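Local atomic coordinates of electron transfer flavoprotein, alpha subunit (Thermotoga maritima, PDB entry 7KOE), a protein that binds flavin-adenine dinucleotide and, as the alpha subunit of an electron transfer flavoprotein, probably helps pass electrons between redox partners. Residues 44-49 against 66-71; 12-17 against 102-107; 86-91 against 184-189; 62-67 against 178-183. All blocks are in the same frame, centred on the assembly; numbering follows the deposited sequence.

Contact 1: residues 44-49 against 66-71; sequences VLLGEG and LYVKNR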
loop_
_atom_site.group_PDB
_atom_site.type_symbol
_atom_site.label_atom_id
_atom_site.label_comp_id
_atom_site.label_asym_id
_atom_site.label_seq_id
_atom_site.Cartn_x
_atom_site.Cartn_y
_atom_site.Cartn_z
ATOM N N VAL B 44 54.872 18.124 -8.967
ATOM C CA VAL B 44 55.997 17.279 -8.588
ATOM C C VAL B 44 56.528 16.604 -9.839
ATOM O O VAL B 44 55.766 15.992 -10.596
ATOM C CB VAL B 44 55.592 16.242 -7.529
ATOM C CG1 VAL B 44 56.827 15.632 -6.900
ATOM C CG2 VAL B 44 54.729 16.890 -6.474
ATOM N N LEU B 45 57.831 16.717 -10.062
ATOM C CA LEU B 45 58.435 16.200 -11.276
ATOM C C LEU B 45 59.768 15.578 -10.897
ATOM O O LEU B 45 60.543 16.181 -10.149
ATOM C CB LEU B 45 58.607 17.318 -12.309
ATOM C CG LEU B 45 58.776 16.971 -13.787
ATOM C CD1 LEU B 45 58.224 18.110 -14.619
ATOM C CD2 LEU B 45 60.215 16.722 -14.154
ATOM N N LEU B 46 60.027 14.378 -11.403
ATOM C CA LEU B 46 61.174 13.582 -10.990
ATOM C C LEU B 46 62.033 13.269 -12.204
ATOM O O LEU B 46 61.521 12.811 -13.228
ATOM C CB LEU B 46 60.728 12.286 -10.307
ATOM C CG LEU B 46 60.125 12.360 -8.900
ATOM C CD1 LEU B 46 58.625 12.583 -8.937
ATOM C CD2 LEU B 46 60.433 11.094 -8.135
ATOM N N GLY B 47 63.331 13.512 -12.085
ATOM C CA GLY B 47 64.290 13.242 -13.129
ATOM C C GLY B 47 65.286 14.366 -13.245
ATOM O O GLY B 47 65.211 15.377 -12.541
ATOM N N GLU B 48 66.244 14.189 -14.150
ATOM C CA GLU B 48 67.239 15.206 -14.451
ATOM C C GLU B 48 67.178 15.559 -15.928
ATOM O O GLU B 48 67.023 14.680 -16.781
ATOM C CB GLU B 48 68.646 14.741 -14.085
ATOM C CG GLU B 48 68.967 14.889 -12.614
ATOM C CD GLU B 48 69.817 16.108 -12.330
ATOM O OE1 GLU B 48 70.156 16.334 -11.150
ATOM O OE2 GLU B 48 70.140 16.844 -13.286
ATOM N N GLY B 49 67.305 16.848 -16.223
ATOM C CA GLY B 49 67.237 17.298 -17.595
ATOM C C GLY B 49 65.834 17.511 -18.102
ATOM O O GLY B 49 65.563 17.265 -19.280
ATOM N N LEU B 66 57.822 21.451 -7.911
ATOM C CA LEU B 66 58.818 20.718 -7.137
ATOM C C LEU B 66 59.532 19.781 -8.102
ATOM O O LEU B 66 59.022 18.712 -8.440
ATOM C CB LEU B 66 58.162 19.968 -5.987
ATOM C CG LEU B 66 59.043 19.053 -5.144
ATOM C CD1 LEU B 66 60.215 19.813 -4.560
ATOM C CD2 LEU B 66 58.215 18.418 -4.050
ATOM N N TYR B 67 60.706 20.193 -8.566
ATOM C CA TYR B 67 61.443 19.446 -9.583
ATOM C C TYR B 67 62.508 18.623 -8.869
ATOM O O TYR B 67 63.638 19.062 -8.669
ATOM C CB TYR B 67 62.011 20.408 -10.621
ATOM C CG TYR B 67 62.896 19.824 -11.708
ATOM C CD1 TYR B 67 62.688 18.545 -12.209
ATOM C CD2 TYR B 67 63.896 20.594 -12.285
ATOM C CE1 TYR B 67 63.493 18.031 -13.210
ATOM C CE2 TYR B 67 64.694 20.093 -13.296
ATOM C CZ TYR B 67 64.491 18.809 -13.748
ATOM O OH TYR B 67 65.287 18.305 -14.749
ATOM N N VAL B 68 62.130 17.408 -8.482
ATOM C CA VAL B 68 63.028 16.492 -7.787
ATOM C C VAL B 68 64.043 15.950 -8.783
ATOM O O VAL B 68 63.683 15.527 -9.888
ATOM C CB VAL B 68 62.232 15.359 -7.119
ATOM C CG1 VAL B 68 63.147 14.460 -6.314
ATOM C CG2 VAL B 68 61.139 15.931 -6.236
ATOM N N LYS B 69 65.314 15.963 -8.398
ATOM C CA LYS B 69 66.417 15.682 -9.302
ATOM C C LYS B 69 67.106 14.384 -8.915
ATOM O O LYS B 69 67.633 14.271 -7.803
ATOM C CB LYS B 69 67.431 16.825 -9.279
ATOM C CG LYS B 69 66.801 18.183 -9.180
ATOM C CD LYS B 69 66.389 18.650 -10.547
ATOM C CE LYS B 69 67.595 18.896 -11.438
ATOM N NZ LYS B 69 68.533 19.903 -10.866
ATOM N N ASN B 70 67.113 13.425 -9.839
ATOM C CA ASN B 70 68.013 12.284 -9.774
ATOM C C ASN B 70 68.137 11.690 -11.170
ATOM O O ASN B 70 67.237 11.836 -12.001
ATOM C CB ASN B 70 67.547 11.215 -8.784
ATOM C CG ASN B 70 68.696 10.399 -8.248
ATOM O OD1 ASN B 70 69.842 10.603 -8.642
ATOM N ND2 ASN B 70 68.405 9.484 -7.333
ATOM N N ARG B 71 69.271 11.034 -11.421
ATOM C CA ARG B 71 69.513 10.433 -12.727
ATOM C C ARG B 71 68.731 9.140 -12.912
ATOM O O ARG B 71 68.385 8.786 -14.045
ATOM C CB ARG B 71 71.013 10.186 -12.918
ATOM C CG ARG B 71 71.451 9.837 -14.340
ATOM C CD ARG B 71 70.892 10.808 -15.376
ATOM N NE ARG B 71 71.217 12.200 -15.074
ATOM C CZ ARG B 71 72.300 12.830 -15.515
ATOM N NH1 ARG B 71 73.173 12.197 -16.286
ATOM N NH2 ARG B 71 72.508 14.097 -15.186
#

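Contact 2: residues 12-17 against 102-107; sequences EHHGGK and TLEGRE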
loop_
_atom_site.group_PDB
_atom_site.type_symbol
_atom_site.label_atom_id
_atom_site.label_comp_id
_atom_site.label_asym_id
_atom_site.label_seq_id
_atom_site.Cartn_x
_atom_site.Cartn_y
_atom_site.Cartn_z
ATOM N N GLU B 12 53.729 13.042 -15.269
ATOM C CA GLU B 12 54.185 11.794 -15.869
ATOM C C GLU B 12 54.943 12.129 -17.144
ATOM O O GLU B 12 54.339 12.547 -18.134
ATOM C CB GLU B 12 53.000 10.878 -16.170
ATOM C CG GLU B 12 52.228 10.385 -14.954
ATOM C CD GLU B 12 52.981 9.342 -14.148
ATOM O OE1 GLU B 12 52.620 9.132 -12.973
ATOM O OE2 GLU B 12 53.911 8.710 -14.694
ATOM N N HIS B 13 56.259 11.948 -17.130
ATOM C CA HIS B 13 57.085 12.218 -18.296
ATOM C C HIS B 13 57.642 10.916 -18.852
ATOM O O HIS B 13 57.992 10.004 -18.097
ATOM C CB HIS B 13 58.226 13.178 -17.958
ATOM C CG HIS B 13 59.167 12.657 -16.920
ATOM N ND1 HIS B 13 60.265 11.886 -17.233
ATOM C CD2 HIS B 13 59.175 12.795 -15.575
ATOM C CE1 HIS B 13 60.907 11.569 -16.124
ATOM N NE2 HIS B 13 60.267 12.110 -15.104
ATOM N N HIS B 14 57.721 10.835 -20.177
ATOM C CA HIS B 14 58.188 9.643 -20.879
ATOM C C HIS B 14 59.439 10.021 -21.663
ATOM O O HIS B 14 59.368 10.408 -22.831
ATOM C CB HIS B 14 57.097 9.085 -21.776
ATOM C CG HIS B 14 55.848 8.723 -21.036
ATOM N ND1 HIS B 14 55.854 7.893 -19.936
ATOM C CD2 HIS B 14 54.559 9.085 -21.229
ATOM C CE1 HIS B 14 54.620 7.756 -19.485
ATOM N NE2 HIS B 14 53.815 8.468 -20.253
ATOM N N GLY B 15 60.589 9.905 -21.007
ATOM C CA GLY B 15 61.855 10.272 -21.604
ATOM C C GLY B 15 62.122 11.759 -21.521
ATOM O O GLY B 15 62.866 12.212 -20.646
ATOM N N GLY B 16 61.523 12.533 -22.419
ATOM C CA GLY B 16 61.673 13.972 -22.357
ATOM C C GLY B 16 60.366 14.733 -22.322
ATOM O O GLY B 16 60.301 15.844 -21.790
ATOM N N LYS B 17 59.316 14.142 -22.876
ATOM C CA LYS B 17 58.030 14.807 -23.011
ATOM C C LYS B 17 57.061 14.265 -21.971
ATOM O O LYS B 17 57.054 13.066 -21.679
ATOM C CB LYS B 17 57.457 14.609 -24.415
ATOM C CG LYS B 17 56.353 15.584 -24.784
ATOM C CD LYS B 17 55.649 15.160 -26.060
ATOM C CE LYS B 17 54.438 16.033 -26.343
ATOM N NZ LYS B 17 53.479 16.055 -25.203
ATOM N N THR B 102 47.228 6.667 -15.668
ATOM C CA THR B 102 48.019 5.815 -16.524
ATOM C C THR B 102 48.375 4.544 -15.759
ATOM O O THR B 102 48.158 4.441 -14.549
ATOM C CB THR B 102 49.269 6.555 -16.992
ATOM O OG1 THR B 102 50.225 6.605 -15.928
ATOM C CG2 THR B 102 48.920 7.967 -17.408
ATOM N N LEU B 103 48.918 3.559 -16.476
ATOM C CA LEU B 103 49.268 2.305 -15.819
ATOM C C LEU B 103 50.444 2.475 -14.866
ATOM O O LEU B 103 50.526 1.769 -13.858
ATOM C CB LEU B 103 49.564 1.225 -16.858
ATOM C CG LEU B 103 48.364 0.698 -17.647
ATOM C CD1 LEU B 103 48.757 -0.509 -18.467
ATOM C CD2 LEU B 103 47.214 0.354 -16.725
ATOM N N GLU B 104 51.342 3.418 -15.142
ATOM C CA GLU B 104 52.331 3.771 -14.133
ATOM C C GLU B 104 51.718 4.577 -13.000
ATOM O O GLU B 104 52.161 4.454 -11.859
ATOM C CB GLU B 104 53.487 4.557 -14.751
ATOM C CG GLU B 104 53.994 4.020 -16.071
ATOM C CD GLU B 104 53.418 4.753 -17.256
ATOM O OE1 GLU B 104 52.259 5.197 -17.179
ATOM O OE2 GLU B 104 54.136 4.905 -18.260
ATOM N N GLY B 105 50.705 5.386 -13.286
ATOM C CA GLY B 105 50.114 6.240 -12.278
ATOM C C GLY B 105 49.274 5.501 -11.258
ATOM O O GLY B 105 49.338 5.802 -10.064
ATOM N N ARG B 106 48.477 4.533 -11.719
ATOM C CA ARG B 106 47.680 3.729 -10.800
ATOM C C ARG B 106 48.548 2.799 -9.968
ATOM O O ARG B 106 48.218 2.514 -8.813
ATOM C CB ARG B 106 46.643 2.918 -11.571
ATOM C CG ARG B 106 45.700 3.750 -12.403
ATOM C CD ARG B 106 44.600 2.897 -12.995
ATOM N NE ARG B 106 43.726 2.353 -11.964
ATOM C CZ ARG B 106 42.437 2.093 -12.144
ATOM N NH1 ARG B 106 41.872 2.328 -13.318
ATOM N NH2 ARG B 106 41.714 1.600 -11.152
ATOM N N GLU B 107 49.651 2.318 -10.535
ATOM C CA GLU B 107 50.553 1.451 -9.788
ATOM C C GLU B 107 51.345 2.245 -8.757
ATOM O O GLU B 107 51.571 1.769 -7.639
ATOM C CB GLU B 107 51.473 0.719 -10.766
ATOM C CG GLU B 107 52.846 0.367 -10.246
ATOM C CD GLU B 107 53.624 -0.488 -11.212
ATOM O OE1 GLU B 107 53.372 -0.392 -12.429
ATOM O OE2 GLU B 107 54.480 -1.266 -10.757
#

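Contact 3: residues 86-91 against 184-189; sequences VDMVRK and EEYDLG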
loop_
_atom_site.group_PDB
_atom_site.type_symbol
_atom_site.label_atom_id
_atom_site.label_comp_id
_atom_site.label_asym_id
_atom_site.label_seq_id
_atom_site.Cartn_x
_atom_site.Cartn_y
_atom_site.Cartn_z
ATOM N N VAL B 86 57.254 9.844 -1.129
ATOM C CA VAL B 86 56.812 9.934 0.258
ATOM C C VAL B 86 57.763 10.753 1.108
ATOM O O VAL B 86 57.415 11.090 2.250
ATOM C CB VAL B 86 56.600 8.544 0.896
ATOM C CG1 VAL B 86 55.724 7.677 0.014
ATOM C CG2 VAL B 86 57.932 7.872 1.185
ATOM N N ASP B 87 58.951 11.077 0.601
ATOM C CA ASP B 87 59.784 12.073 1.254
ATOM C C ASP B 87 59.356 13.482 0.878
ATOM O O ASP B 87 59.476 14.397 1.695
ATOM C CB ASP B 87 61.253 11.848 0.904
ATOM C CG ASP B 87 61.870 10.721 1.705
ATOM O OD1 ASP B 87 61.231 10.259 2.671
ATOM O OD2 ASP B 87 62.998 10.298 1.377
ATOM N N MET B 88 58.844 13.672 -0.336
ATOM C CA MET B 88 58.325 14.960 -0.773
ATOM C C MET B 88 56.883 15.185 -0.348
ATOM O O MET B 88 56.324 16.247 -0.631
ATOM C CB MET B 88 58.442 15.090 -2.290
ATOM C CG MET B 88 59.875 15.082 -2.786
ATOM S SD MET B 88 60.941 16.197 -1.854
ATOM C CE MET B 88 62.113 15.046 -1.147
ATOM N N VAL B 89 56.268 14.201 0.299
ATOM C CA VAL B 89 54.977 14.380 0.949
ATOM C C VAL B 89 55.130 14.555 2.453
ATOM O O VAL B 89 54.415 15.377 3.044
ATOM C CB VAL B 89 54.044 13.200 0.601
ATOM C CG1 VAL B 89 52.698 13.322 1.272
ATOM C CG2 VAL B 89 53.818 13.188 -0.875
ATOM N N ARG B 90 56.080 13.863 3.075
ATOM C CA ARG B 90 56.355 14.085 4.486
ATOM C C ARG B 90 57.002 15.443 4.738
ATOM O O ARG B 90 56.816 16.023 5.814
ATOM C CB ARG B 90 57.245 12.967 5.024
ATOM C CG ARG B 90 56.479 11.715 5.397
ATOM C CD ARG B 90 57.415 10.600 5.825
ATOM N NE ARG B 90 56.686 9.482 6.411
ATOM C CZ ARG B 90 56.181 8.472 5.712
ATOM N NH1 ARG B 90 56.327 8.439 4.395
ATOM N NH2 ARG B 90 55.530 7.496 6.328
ATOM N N LYS B 91 57.741 15.976 3.762
ATOM C CA LYS B 91 58.421 17.252 3.956
ATOM C C LYS B 91 57.479 18.435 3.779
ATOM O O LYS B 91 57.422 19.317 4.643
ATOM C CB LYS B 91 59.599 17.372 2.987
ATOM C CG LYS B 91 60.304 18.711 3.019
ATOM C CD LYS B 91 61.526 18.709 2.117
ATOM C CE LYS B 91 62.670 17.928 2.736
ATOM N NZ LYS B 91 63.896 17.993 1.897
ATOM N N GLU B 184 65.165 19.764 -5.568
ATOM C CA GLU B 184 65.647 18.967 -4.448
ATOM C C GLU B 184 66.458 17.830 -5.053
ATOM O O GLU B 184 65.893 16.878 -5.600
ATOM C CB GLU B 184 64.490 18.453 -3.593
ATOM C CG GLU B 184 64.920 17.629 -2.392
ATOM C CD GLU B 184 65.643 18.442 -1.334
ATOM O OE1 GLU B 184 65.362 19.653 -1.205
ATOM O OE2 GLU B 184 66.502 17.865 -0.636
ATOM N N GLU B 185 67.781 17.940 -4.980
ATOM C CA GLU B 185 68.661 16.939 -5.574
ATOM C C GLU B 185 68.623 15.697 -4.696
ATOM O O GLU B 185 69.331 15.600 -3.690
ATOM C CB GLU B 185 70.074 17.484 -5.719
ATOM C CG GLU B 185 70.312 18.219 -7.032
ATOM C CD GLU B 185 69.739 19.625 -7.027
ATOM O OE1 GLU B 185 69.766 20.280 -5.968
ATOM O OE2 GLU B 185 69.271 20.084 -8.092
ATOM N N TYR B 186 67.780 14.746 -5.084
ATOM C CA TYR B 186 67.438 13.615 -4.238
ATOM C C TYR B 186 68.558 12.586 -4.222
ATOM O O TYR B 186 69.149 12.271 -5.258
ATOM C CB TYR B 186 66.146 12.966 -4.731
ATOM C CG TYR B 186 65.446 12.133 -3.693
ATOM C CD1 TYR B 186 64.557 12.716 -2.801
ATOM C CD2 TYR B 186 65.668 10.767 -3.600
ATOM C CE1 TYR B 186 63.912 11.959 -1.843
ATOM C CE2 TYR B 186 65.024 10.000 -2.642
ATOM C CZ TYR B 186 64.150 10.606 -1.768
ATOM O OH TYR B 186 63.509 9.849 -0.819
ATOM N N ASP B 187 68.831 12.052 -3.036
ATOM C CA ASP B 187 69.834 11.021 -2.846
ATOM C C ASP B 187 69.123 9.753 -2.399
ATOM O O ASP B 187 68.147 9.809 -1.646
ATOM C CB ASP B 187 70.888 11.466 -1.816
ATOM C CG ASP B 187 72.146 10.596 -1.823
ATOM O OD1 ASP B 187 72.071 9.348 -1.895
ATOM O OD2 ASP B 187 73.244 11.184 -1.769
ATOM N N LEU B 188 69.607 8.616 -2.892
ATOM C CA LEU B 188 69.108 7.297 -2.529
ATOM C C LEU B 188 70.085 6.505 -1.673
ATOM O O LEU B 188 69.672 5.872 -0.698
ATOM C CB LEU B 188 68.785 6.501 -3.796
ATOM C CG LEU B 188 67.601 7.029 -4.606
ATOM C CD1 LEU B 188 67.512 6.342 -5.956
ATOM C CD2 LEU B 188 66.306 6.842 -3.833
ATOM N N GLY B 189 71.373 6.534 -2.010
ATOM C CA GLY B 189 72.342 5.745 -1.279
ATOM C C GLY B 189 72.292 4.287 -1.701
ATOM O O GLY B 189 72.059 3.953 -2.867
#

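Contact 4: residues 62-67 against 178-183; sequences ADKVLY and TGEIIE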
loop_
_atom_site.group_PDB
_atom_site.type_symbol
_atom_site.label_atom_id
_atom_site.label_comp_id
_atom_site.label_asym_id
_atom_site.label_seq_id
_atom_site.Cartn_x
_atom_site.Cartn_y
_atom_site.Cartn_z
ATOM N N ALA B 62 50.586 25.534 -13.282
ATOM C CA ALA B 62 51.213 25.167 -12.020
ATOM C C ALA B 62 51.709 26.424 -11.322
ATOM O O ALA B 62 52.425 27.232 -11.926
ATOM C CB ALA B 62 52.363 24.194 -12.253
ATOM N N ASP B 63 51.299 26.611 -10.065
ATOM C CA ASP B 63 51.754 27.780 -9.320
ATOM C C ASP B 63 53.234 27.667 -8.999
ATOM O O ASP B 63 54.010 28.583 -9.288
ATOM C CB ASP B 63 50.944 27.944 -8.036
ATOM C CG ASP B 63 49.491 28.257 -8.303
ATOM O OD1 ASP B 63 49.026 28.016 -9.436
ATOM O OD2 ASP B 63 48.808 28.739 -7.377
ATOM N N LYS B 64 53.647 26.539 -8.436
ATOM C CA LYS B 64 55.044 26.248 -8.174
ATOM C C LYS B 64 55.342 24.888 -8.795
ATOM O O LYS B 64 54.435 24.171 -9.226
ATOM C CB LYS B 64 55.339 26.232 -6.670
ATOM C CG LYS B 64 54.671 27.351 -5.864
ATOM C CD LYS B 64 55.135 28.747 -6.200
ATOM C CE LYS B 64 54.413 29.783 -5.348
ATOM N NZ LYS B 64 54.778 29.660 -3.909
ATOM N N VAL B 65 56.619 24.523 -8.854
ATOM C CA VAL B 65 57.021 23.218 -9.372
ATOM C C VAL B 65 58.076 22.643 -8.437
ATOM O O VAL B 65 59.097 23.287 -8.178
ATOM C CB VAL B 65 57.555 23.293 -10.818
ATOM C CG1 VAL B 65 58.407 22.080 -11.160
ATOM C CG2 VAL B 65 56.407 23.398 -11.809
ATOM N N LEU B 66 57.822 21.451 -7.911
ATOM C CA LEU B 66 58.818 20.718 -7.137
ATOM C C LEU B 66 59.532 19.781 -8.102
ATOM O O LEU B 66 59.022 18.712 -8.440
ATOM C CB LEU B 66 58.162 19.968 -5.987
ATOM C CG LEU B 66 59.043 19.053 -5.144
ATOM C CD1 LEU B 66 60.215 19.813 -4.560
ATOM C CD2 LEU B 66 58.215 18.418 -4.050
ATOM N N TYR B 67 60.706 20.193 -8.566
ATOM C CA TYR B 67 61.443 19.446 -9.583
ATOM C C TYR B 67 62.508 18.623 -8.869
ATOM O O TYR B 67 63.638 19.062 -8.669
ATOM C CB TYR B 67 62.011 20.408 -10.621
ATOM C CG TYR B 67 62.896 19.824 -11.708
ATOM C CD1 TYR B 67 62.688 18.545 -12.209
ATOM C CD2 TYR B 67 63.896 20.594 -12.285
ATOM C CE1 TYR B 67 63.493 18.031 -13.210
ATOM C CE2 TYR B 67 64.694 20.093 -13.296
ATOM C CZ TYR B 67 64.491 18.809 -13.748
ATOM O OH TYR B 67 65.287 18.305 -14.749
ATOM N N THR B 178 54.779 33.037 -14.005
ATOM C CA THR B 178 55.973 32.333 -13.566
ATOM C C THR B 178 55.734 31.791 -12.164
ATOM O O THR B 178 54.757 32.135 -11.495
ATOM C CB THR B 178 57.218 33.234 -13.566
ATOM O OG1 THR B 178 56.990 34.363 -12.714
ATOM C CG2 THR B 178 57.557 33.708 -14.977
ATOM N N GLY B 179 56.641 30.925 -11.732
ATOM C CA GLY B 179 56.561 30.335 -10.411
ATOM C C GLY B 179 57.914 29.816 -9.999
ATOM O O GLY B 179 58.809 29.648 -10.831
ATOM N N GLU B 180 58.064 29.560 -8.701
ATOM C CA GLU B 180 59.335 29.054 -8.190
ATOM C C GLU B 180 59.472 27.579 -8.566
ATOM O O GLU B 180 58.506 26.812 -8.505
ATOM C CB GLU B 180 59.460 29.277 -6.679
ATOM C CG GLU B 180 58.673 28.362 -5.751
ATOM C CD GLU B 180 58.728 28.782 -4.296
ATOM O OE1 GLU B 180 59.348 29.820 -3.983
ATOM O OE2 GLU B 180 58.144 28.051 -3.461
ATOM N N ILE B 181 60.637 27.205 -9.081
ATOM C CA ILE B 181 60.936 25.803 -9.343
ATOM C C ILE B 181 61.873 25.319 -8.245
ATOM O O ILE B 181 63.025 25.747 -8.170
ATOM C CB ILE B 181 61.551 25.614 -10.731
ATOM C CG1 ILE B 181 60.600 26.148 -11.803
ATOM C CG2 ILE B 181 61.844 24.147 -10.983
ATOM C CD1 ILE B 181 61.090 25.957 -13.215
ATOM N N ILE B 182 61.383 24.436 -7.386
ATOM C CA ILE B 182 62.184 23.933 -6.276
ATOM C C ILE B 182 62.935 22.695 -6.743
ATOM O O ILE B 182 62.324 21.663 -7.039
ATOM C CB ILE B 182 61.310 23.614 -5.058
ATOM C CG1 ILE B 182 60.497 24.837 -4.633
ATOM C CG2 ILE B 182 62.170 23.116 -3.916
ATOM C CD1 ILE B 182 59.027 24.740 -4.978
ATOM N N GLU B 183 64.257 22.789 -6.808
ATOM C CA GLU B 183 65.089 21.631 -7.099
ATOM C C GLU B 183 65.559 21.009 -5.793
ATOM O O GLU B 183 66.258 21.654 -5.005
ATOM C CB GLU B 183 66.293 21.995 -7.973
ATOM C CG GLU B 183 65.959 22.248 -9.434
ATOM C CD GLU B 183 65.525 23.669 -9.704
ATOM O OE1 GLU B 183 65.558 24.491 -8.767
ATOM O OE2 GLU B 183 65.154 23.966 -10.859
#

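Contact 1: residues 44-49 against 66-71
Strands 40-46 and 65-69 are parallel neighbours in the main sheet of the electron transfer flavoprotein domain. Helix 51-60 links them, so this is the strand pair of a beta-alpha-beta crossover. The two short segments run 20° apart.

Backbone hydrogen bonds set the register. L45 N donates to L66 O at 2.8 Å, nearly along the C=O axis. V68 N answers with a weak, bent bond to L45 O. G47 N then reaches V68 O at 3.0 Å, in the carbonyl plane, so the pairing runs one residue past strand 40-46. CA-H...O contacts fill in between, as from L46 CA to V68 O. G47 has backbone angles that would jam a CB against the preceding carbonyl, which calls for glycine.

Apolar contacts lie on both faces. V44, L46, L66 and V68 share one, where L46 CG sits 4.1 Å from V68 CB. L45 and Y67 share the other. Both carry CG anti to the backbone N, so they lie alongside each other and L45 CD2 meets Y67 CD1 at 3.6 Å. K69 CD covers one face of the Y67 ring, over its centre. The Y67 hydroxyl is hydrogen-bonded to L50 N, just before helix 51-60.

Charged groups gather near the C-terminal ends of the strands. E48 crosses K69 at about a right angle, with OE1 3.3 Å from K69 CB. The salt bridge from E48 OE1 to K69 NZ is long, 3.9 Å. The chemistry implies a pairing fixed by backbone and apolar contacts; across the contact the charges add just a long, loose tie, while K69 has a better partner in E185.

Contact 2: residues 12-17 against 102-107
This contact joins a beta hairpin to a capped helix start. Strand 13-14 belongs to the small hairpin that follows strand 6-9. Helix 103-113 follows strand 97-100, the neighbour of 6-9 in the parallel sheet, and T102 is its N-cap.

H14 and E104 reach toward each other tip to tip. The planes of the imidazole and the carboxylate are turned 19° apart, and E104 OE2 lies 3.1 Å from H14 CE1. No hydrogen bond crosses between the segments. E12 comes in obliquely to E104, its chain bent at chi2 (-73°). Its carboxylate is tilted 20° from that of E104, and E12 OE1 rests 3.9 Å from G105 CA. E12 OE2 and E104 OE1 are 4.6 Å apart, so the two acids may raise each other's pKa; the helix start would probably offset part of this.

E104 is held by its own segment through the T102 hydroxyl. An alanine here would probably leave that hydroxyl without its acceptor and deprive H14 of the carboxylate at its tip. The partner subunit, the electron transfer flavoprotein chain, lies against the same helix start: its D179 accepts from L103 N, and its R176 forms a salt bridge with E107.

T102 OG1 does double duty: it accepts from G105 N at 2.9 Å and donates to the anti lone pair of E104 OE1 at 2.8 Å.

Contact 3: residues 86-91 against 184-189
The short helix 87-90 faces the end of strand 181-185 and the loop that follows it. The backbones stay well apart, with D87 CA and Y186 CA 9.5 Å from each other, and no backbone hydrogen bond joins the segments. Side chains span the gap.

Y186 points toward the helix, its CG anti to the backbone N (chi1 -159°). M88 slides past it in the opposite direction. Bends at chi2 and chi3 bring M88 CE to the ring edge, in plane, 3.6 Å from Y186 CE1. The same methyl lies 4.0 Å from E184 CG. D87 crosses Y186 at about a right angle, its CB also at the ring edge. The Y186 hydroxyl makes a weak hydrogen bond to K83 O.

K91 and E184 meet tip to tip in a long salt bridge, K91 NZ to E184 OE2 at 3.6 Å. An alanine in place of E184 removes the carboxylate and CG, and would probably leave K91 without this partner and the M88 methyl less well packed.

Around this surface contact, the backbones of E184 and Y186 bond to K69 on strand 65-69. M88 rests on L66 and V68 of that strand, and Y186 also packs on A84 of helix 78-84.

Contact 4: residues 62-67 against 178-183
The Y67 ring takes the E183 carboxylate at its edge. E183 OE2 lies in the ring plane, 3.9 Å from Y67 CD2, with the two flat groups turned 69° apart. I181 CG2 approaches the ring obliquely and touches Y67 CB at 3.8 Å. This methyl, anti to the backbone N, also meets V65 CG1 at 4.0 Å. V65, I181 and the CB of Y67 thus meet on the face of the sheet that also carries E183.

On the other face L66 and I182 cross obliquely, with L66 CD1 3.9 Å from I182 CG2. I182 CD1 folds back near V65 O.

The backbones pair as parallel strands, 23° apart. V65 N donates to E180 O at 3.0 Å and Y67 N to I182 O at 2.7 Å. Between them I182 N donates to V65 O, nearly along the C=O axis. At the start of the pair G179 CA approaches D63 O, and a CB on G179 would clash with that oxygen.

K64 and E180 cross obliquely. Their aliphatic parts touch, K64 CD to E180 CG at 3.6 Å, and a long salt bridge joins K64 NZ to E180 OE2 at 3.8 Å. D63 turns elsewhere and forms salt bridges with R30 and R177.

Strand 181-185 is an outermost strand of the sheet within this chain, added late in the sequence beside strand 65-69, whose other neighbour is 40-46. Helix 51-60 covers one face, with A57 and I58 on V65 and I58 on I181. Y92 packs against L66 and I182 on the other.

Contacts 1 and 4 flank strand 65-69 and share L66 and Y67: contact 1 binds it to strand 40-46, contact 4 to strand 181-185. Both are partly buried and rest on backbone hydrogen bonds with apolar faces. Contact 3 uses strand 181-185 and rests on 65-69, but at the surface and through side chains. K69 ties it to contact 1 by a backbone bond to Y186 and a salt bridge to E185, while M88 meets L66 of contact 4. Contact 2 is the buried one and differs in chemistry, with acids and a histidine at a helix start beside the partner subunit. H13 probably bonds to L46 O, joining contact 2 to contact 1.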